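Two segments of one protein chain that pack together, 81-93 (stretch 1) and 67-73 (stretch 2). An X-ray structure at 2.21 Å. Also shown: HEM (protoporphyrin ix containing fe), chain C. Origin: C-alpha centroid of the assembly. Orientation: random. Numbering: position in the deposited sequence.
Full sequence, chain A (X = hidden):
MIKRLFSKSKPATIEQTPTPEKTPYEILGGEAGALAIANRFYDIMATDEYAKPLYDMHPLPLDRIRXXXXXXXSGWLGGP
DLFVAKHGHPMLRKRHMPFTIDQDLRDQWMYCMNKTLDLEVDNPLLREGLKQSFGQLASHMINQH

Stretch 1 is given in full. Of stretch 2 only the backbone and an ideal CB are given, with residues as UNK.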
# COMPACT_ATOMS: atom_id res chain seq x y z
N ASP A 81 0.58 15.28 -3.78
CA ASP A 81 -0.43 14.46 -4.46
C ASP A 81 0.12 14.20 -5.81
O ASP A 81 -0.10 15.00 -6.71
CB ASP A 81 -1.75 15.20 -4.67
CG ASP A 81 -2.70 15.02 -3.54
OD1 ASP A 81 -3.07 13.86 -3.22
OD2 ASP A 81 -3.08 16.07 -2.99
N LEU A 82 0.89 13.13 -5.97
CA LEU A 82 1.42 12.80 -7.26
C LEU A 82 0.39 11.95 -8.00
O LEU A 82 0.33 11.98 -9.22
CB LEU A 82 2.73 12.05 -7.11
CG LEU A 82 3.88 12.90 -6.61
CD1 LEU A 82 4.99 12.00 -6.14
CD2 LEU A 82 4.40 13.82 -7.71
N PHE A 83 -0.40 11.20 -7.24
CA PHE A 83 -1.46 10.34 -7.77
C PHE A 83 -2.57 11.22 -8.29
O PHE A 83 -2.82 11.22 -9.49
CB PHE A 83 -2.02 9.39 -6.69
CG PHE A 83 -2.99 8.36 -7.23
CD1 PHE A 83 -4.34 8.64 -7.35
CD2 PHE A 83 -2.53 7.09 -7.62
CE1 PHE A 83 -5.22 7.69 -7.84
CE2 PHE A 83 -3.41 6.14 -8.11
CZ PHE A 83 -4.75 6.43 -8.21
N VAL A 84 -3.21 11.97 -7.40
CA VAL A 84 -4.28 12.87 -7.82
C VAL A 84 -3.85 13.86 -8.93
O VAL A 84 -4.68 14.26 -9.73
CB VAL A 84 -4.91 13.66 -6.66
CG1 VAL A 84 -6.16 14.40 -7.16
CG2 VAL A 84 -5.28 12.76 -5.51
N ALA A 85 -2.58 14.23 -9.00
CA ALA A 85 -2.09 15.02 -10.13
C ALA A 85 -2.20 14.24 -11.43
O ALA A 85 -2.60 14.79 -12.45
CB ALA A 85 -0.64 15.45 -9.93
N LYS A 86 -1.82 12.99 -11.41
CA LYS A 86 -1.61 12.25 -12.65
C LYS A 86 -2.77 11.32 -13.01
O LYS A 86 -2.96 11.03 -14.18
CB LYS A 86 -0.32 11.46 -12.54
CG LYS A 86 0.23 10.93 -13.86
CD LYS A 86 1.65 10.41 -13.70
CE LYS A 86 2.54 11.44 -13.02
NZ LYS A 86 3.94 11.35 -13.49
N HIS A 87 -3.52 10.84 -12.02
CA HIS A 87 -4.56 9.82 -12.24
C HIS A 87 -5.93 10.24 -11.73
O HIS A 87 -6.87 9.48 -11.92
CB HIS A 87 -4.16 8.46 -11.59
CG HIS A 87 -2.77 7.99 -11.95
ND1 HIS A 87 -2.49 7.31 -13.11
CD2 HIS A 87 -1.59 8.12 -11.30
CE1 HIS A 87 -1.20 7.05 -13.18
NE2 HIS A 87 -0.63 7.53 -12.09
N GLY A 88 -6.06 11.40 -11.08
CA GLY A 88 -7.34 11.81 -10.46
C GLY A 88 -7.56 11.24 -9.06
O GLY A 88 -6.71 10.55 -8.53
N HIS A 89 -8.72 11.50 -8.46
CA HIS A 89 -9.01 11.07 -7.09
C HIS A 89 -8.94 9.54 -6.86
O HIS A 89 -9.44 8.78 -7.67
CB HIS A 89 -10.38 11.59 -6.64
CG HIS A 89 -10.46 13.09 -6.55
ND1 HIS A 89 -9.95 13.79 -5.47
CD2 HIS A 89 -10.97 14.01 -7.39
CE1 HIS A 89 -10.15 15.08 -5.66
NE2 HIS A 89 -10.77 15.24 -6.82
N PRO A 90 -8.34 9.10 -5.73
CA PRO A 90 -8.26 7.71 -5.28
C PRO A 90 -9.46 6.79 -5.53
O PRO A 90 -9.32 5.75 -6.17
CB PRO A 90 -8.04 7.88 -3.79
CG PRO A 90 -7.13 9.06 -3.73
CD PRO A 90 -7.49 9.95 -4.88
N MET A 91 -10.63 7.12 -5.01
CA MET A 91 -11.79 6.30 -5.26
C MET A 91 -11.36 4.84 -5.16
O MET A 91 -11.80 4.00 -5.94
CB MET A 91 -12.29 6.56 -6.69
CG MET A 91 -12.48 8.03 -7.03
SD MET A 91 -14.13 8.61 -6.57
CE MET A 91 -15.16 7.88 -7.87
N LEU A 92 -10.50 4.54 -4.20
CA LEU A 92 -9.86 3.23 -4.15
C LEU A 92 -10.86 2.08 -4.20
O LEU A 92 -10.60 1.11 -4.90
CB LEU A 92 -8.99 3.05 -2.91
CG LEU A 92 -7.75 3.94 -2.84
CD1 LEU A 92 -6.86 3.41 -1.71
CD2 LEU A 92 -6.99 4.01 -4.17
N ARG A 93 -11.98 2.18 -3.48
CA ARG A 93 -12.92 1.05 -3.45
C ARG A 93 -13.35 0.68 -4.86
O ARG A 93 -13.33 -0.49 -5.23
CB ARG A 93 -14.16 1.29 -2.57
CG ARG A 93 -15.06 0.07 -2.57
CD ARG A 93 -16.03 0.02 -1.42
NE ARG A 93 -17.09 -0.92 -1.69
CZ ARG A 93 -17.07 -2.22 -1.41
NH1 ARG A 93 -16.03 -2.80 -0.83
NH2 ARG A 93 -18.12 -2.98 -1.73
N UNK A 67 5.53 2.22 -9.12
CA UNK A 67 5.56 3.66 -9.33
C UNK A 67 4.21 4.29 -8.96
O UNK A 67 4.14 5.26 -8.21
CB UNK A 67 5.92 3.98 -10.78
N UNK A 68 3.13 3.71 -9.45
CA UNK A 68 1.79 4.23 -9.13
C UNK A 68 1.51 4.20 -7.65
O UNK A 68 1.05 5.19 -7.10
CB UNK A 68 0.71 3.43 -9.87
N UNK A 69 1.76 3.07 -6.99
CA UNK A 69 1.52 2.97 -5.54
C UNK A 69 2.34 4.02 -4.81
O UNK A 69 1.84 4.61 -3.87
CB UNK A 69 1.86 1.57 -5.02
N UNK A 70 3.58 4.24 -5.22
CA UNK A 70 4.41 5.30 -4.63
C UNK A 70 3.73 6.68 -4.76
O UNK A 70 3.56 7.40 -3.75
CB UNK A 70 5.78 5.33 -5.30
N UNK A 71 3.36 7.02 -6.00
CA UNK A 71 2.62 8.24 -6.29
C UNK A 71 1.46 8.36 -5.36
O UNK A 71 1.21 9.44 -4.84
CB UNK A 71 2.14 8.27 -7.74
N UNK A 72 0.77 7.26 -5.10
CA UNK A 72 -0.38 7.33 -4.17
C UNK A 72 0.05 7.65 -2.77
O UNK A 72 -0.53 8.54 -2.12
CB UNK A 72 -1.16 6.01 -4.17
N UNK A 73 1.08 6.94 -2.31
CA UNK A 73 1.63 7.12 -0.95
C UNK A 73 2.15 8.54 -0.73
O UNK A 73 1.94 9.09 0.33
CB UNK A 73 2.76 6.12 -0.70
CHA HEM C . -4.14 -1.41 -7.67
CHB HEM C . -5.13 -5.53 -5.27
CHC HEM C . -5.80 -2.86 -1.26
CHD HEM C . -3.87 0.90 -3.49
C1A HEM C . -4.38 -2.74 -7.37
C2A HEM C . -4.32 -3.79 -8.30
C3A HEM C . -4.58 -4.94 -7.61
C4A HEM C . -4.82 -4.62 -6.26
CMA HEM C . -4.62 -6.34 -8.20
CAA HEM C . -4.04 -3.70 -9.78
CBA HEM C . -2.71 -3.03 -10.10
CGA HEM C . -2.01 -3.53 -11.35
O1A HEM C . -1.53 -4.67 -11.50
O2A HEM C . -1.87 -2.71 -12.27
C1B HEM C . -5.44 -5.14 -3.96
C2B HEM C . -6.01 -5.99 -2.97
C3B HEM C . -6.21 -5.24 -1.84
C4B HEM C . -5.80 -3.89 -2.21
CMB HEM C . -6.26 -7.48 -3.18
CAB HEM C . -6.77 -5.44 -0.46
CBB HEM C . -7.39 -6.52 -0.13
C1C HEM C . -5.24 -1.61 -1.46
C2C HEM C . -5.04 -0.61 -0.49
C3C HEM C . -4.51 0.47 -1.15
C4C HEM C . -4.36 0.09 -2.51
CMC HEM C . -5.41 -0.74 0.98
CAC HEM C . -4.06 1.78 -0.65
CBC HEM C . -3.96 2.05 0.65
C1D HEM C . -3.86 0.53 -4.80
C2D HEM C . -3.51 1.50 -5.83
C3D HEM C . -3.59 0.86 -6.98
C4D HEM C . -4.00 -0.50 -6.65
CMD HEM C . -3.15 2.95 -5.70
CAD HEM C . -3.37 1.45 -8.36
CBD HEM C . -4.77 1.80 -8.87
CGD HEM C . -4.80 2.51 -10.23
O1D HEM C . -3.78 2.63 -10.93
O2D HEM C . -5.85 2.99 -10.70
NA HEM C . -4.64 -3.28 -6.11
NB HEM C . -5.34 -3.93 -3.44
NC HEM C . -4.80 -1.17 -2.65
ND HEM C . -4.09 -0.66 -5.31
FE HEM C . -4.69 -2.20 -4.43

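Stretch 2 is about two turns of a helix that runs on at both ends. It comes nearest stretch 1 at positions 71 and 72, whose CA atoms lie 4.8 Å from the CA atoms of Leu-82 and Phe-83 respectively. Those two positions should carry most of the contact.

Position 67 points sideways, and its ideal CB has nothing of stretch 1 within 5.5 Å. Almost any helix-compatible side chain would do, a polar one included. It is Gln-67, whose NE2 donates a very short hydrogen bond to the side chain at 71.

At position 68 the ideal CB sits 4.9 Å from His-87 NE2 and 5.2 Å from Phe-83 CE2, with the heme also close by. A modest apolar side chain suits this corner; Val, Ile or Leu are all plausible. The residue is Val-68. Its CG1 lies 3.8 Å from Phe-83 CE2, at the edge of that ring, and 3.7 Å from HEM O1D.

Position 69 points away from stretch 1, which therefore sets no rule, although the heme lies within reach of a long side chain. Phe-69 takes that course, its CE1 4.0 Å from HEM CHD.

Position 70 points sideways with nothing of stretch 1 within 5.5 Å of its CB. Met or an aromatic would reach the CD1 methyl of Leu-82, while a shorter apolar side chain would fit without touching. Phe-70 brings CE2 to 4.0 Å from Leu-82 CD1.

Position 71 is more demanding. Its CB is 3.9 Å from both Leu-82 CB and Phe-83 N, and the imidazole of His-87 and the amine of Lys-86 lie on the same side. An acceptor on a flexible stem is favoured: Glu or Gln, with Glu better matched to the lysine. Glu-71 is found, and OE1 accepts a hydrogen bond from His-87 NE2 at 2.9 Å, near the plane of the imidazole. OE2 is 2.3 Å from Gln-67 NE2 and 4.3 Å from Lys-86 NZ, the latter too far for a salt bridge. The stem also packs, with CG 3.8 Å from Leu-82 CB, and the backbone O accepts a weak hydrogen bond from Phe-83 N at 3.4 Å.

At position 72 the CB lies 3.9 Å from Phe-83 CD2, and beyond it Pro-90 and Leu-92 offer apolar surface. A large apolar side chain, Phe, Leu or Met, fits. Phe-72 turns its edge to the face of Phe-83, and reaches Pro-90 CG with CE1 at 4.1 Å and Leu-92 CD1 with CZ at 3.8 Å.

Position 73 points away and is unconstrained by stretch 1; Leu-73 makes no contact with it.

Stretch 2, residues 67-73: QVFFEFL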
# COMPACT_ATOMS: atom_id res chain seq x y z
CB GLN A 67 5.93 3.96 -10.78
CG GLN A 67 5.82 5.41 -11.25
CD GLN A 67 6.69 6.37 -10.45
OE1 GLN A 67 7.87 6.10 -10.18
NE2 GLN A 67 6.10 7.49 -10.06
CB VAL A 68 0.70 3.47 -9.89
CG1 VAL A 68 -0.69 3.84 -9.38
CG2 VAL A 68 0.78 3.81 -11.37
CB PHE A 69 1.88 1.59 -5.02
CG PHE A 69 1.47 1.34 -3.59
CD1 PHE A 69 0.16 1.51 -3.19
CD2 PHE A 69 2.35 0.86 -2.68
CE1 PHE A 69 -0.24 1.29 -1.88
CE2 PHE A 69 1.98 0.56 -1.40
CZ PHE A 69 0.68 0.78 -0.99
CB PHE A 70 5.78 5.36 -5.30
CG PHE A 70 6.46 6.69 -5.19
CD1 PHE A 70 6.91 7.16 -3.96
CD2 PHE A 70 6.69 7.47 -6.32
CE1 PHE A 70 7.55 8.40 -3.86
CE2 PHE A 70 7.32 8.70 -6.23
CZ PHE A 70 7.74 9.17 -5.00
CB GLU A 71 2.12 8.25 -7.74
CG GLU A 71 3.17 8.64 -8.75
CD GLU A 71 2.94 8.07 -10.15
OE1 GLU A 71 1.79 7.75 -10.59
OE2 GLU A 71 3.95 7.91 -10.83
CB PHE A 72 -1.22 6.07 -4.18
CG PHE A 72 -2.20 6.00 -3.06
CD1 PHE A 72 -3.41 6.69 -3.13
CD2 PHE A 72 -1.93 5.22 -1.93
CE1 PHE A 72 -4.33 6.60 -2.08
CE2 PHE A 72 -2.83 5.11 -0.90
CZ PHE A 72 -4.03 5.81 -0.97
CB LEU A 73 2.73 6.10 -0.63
CG LEU A 73 2.23 4.69 -0.39
CD1 LEU A 73 3.40 3.77 -0.06
CD2 LEU A 73 1.18 4.68 0.68
O HOH W 1 -2.60 -2.74 -4.08
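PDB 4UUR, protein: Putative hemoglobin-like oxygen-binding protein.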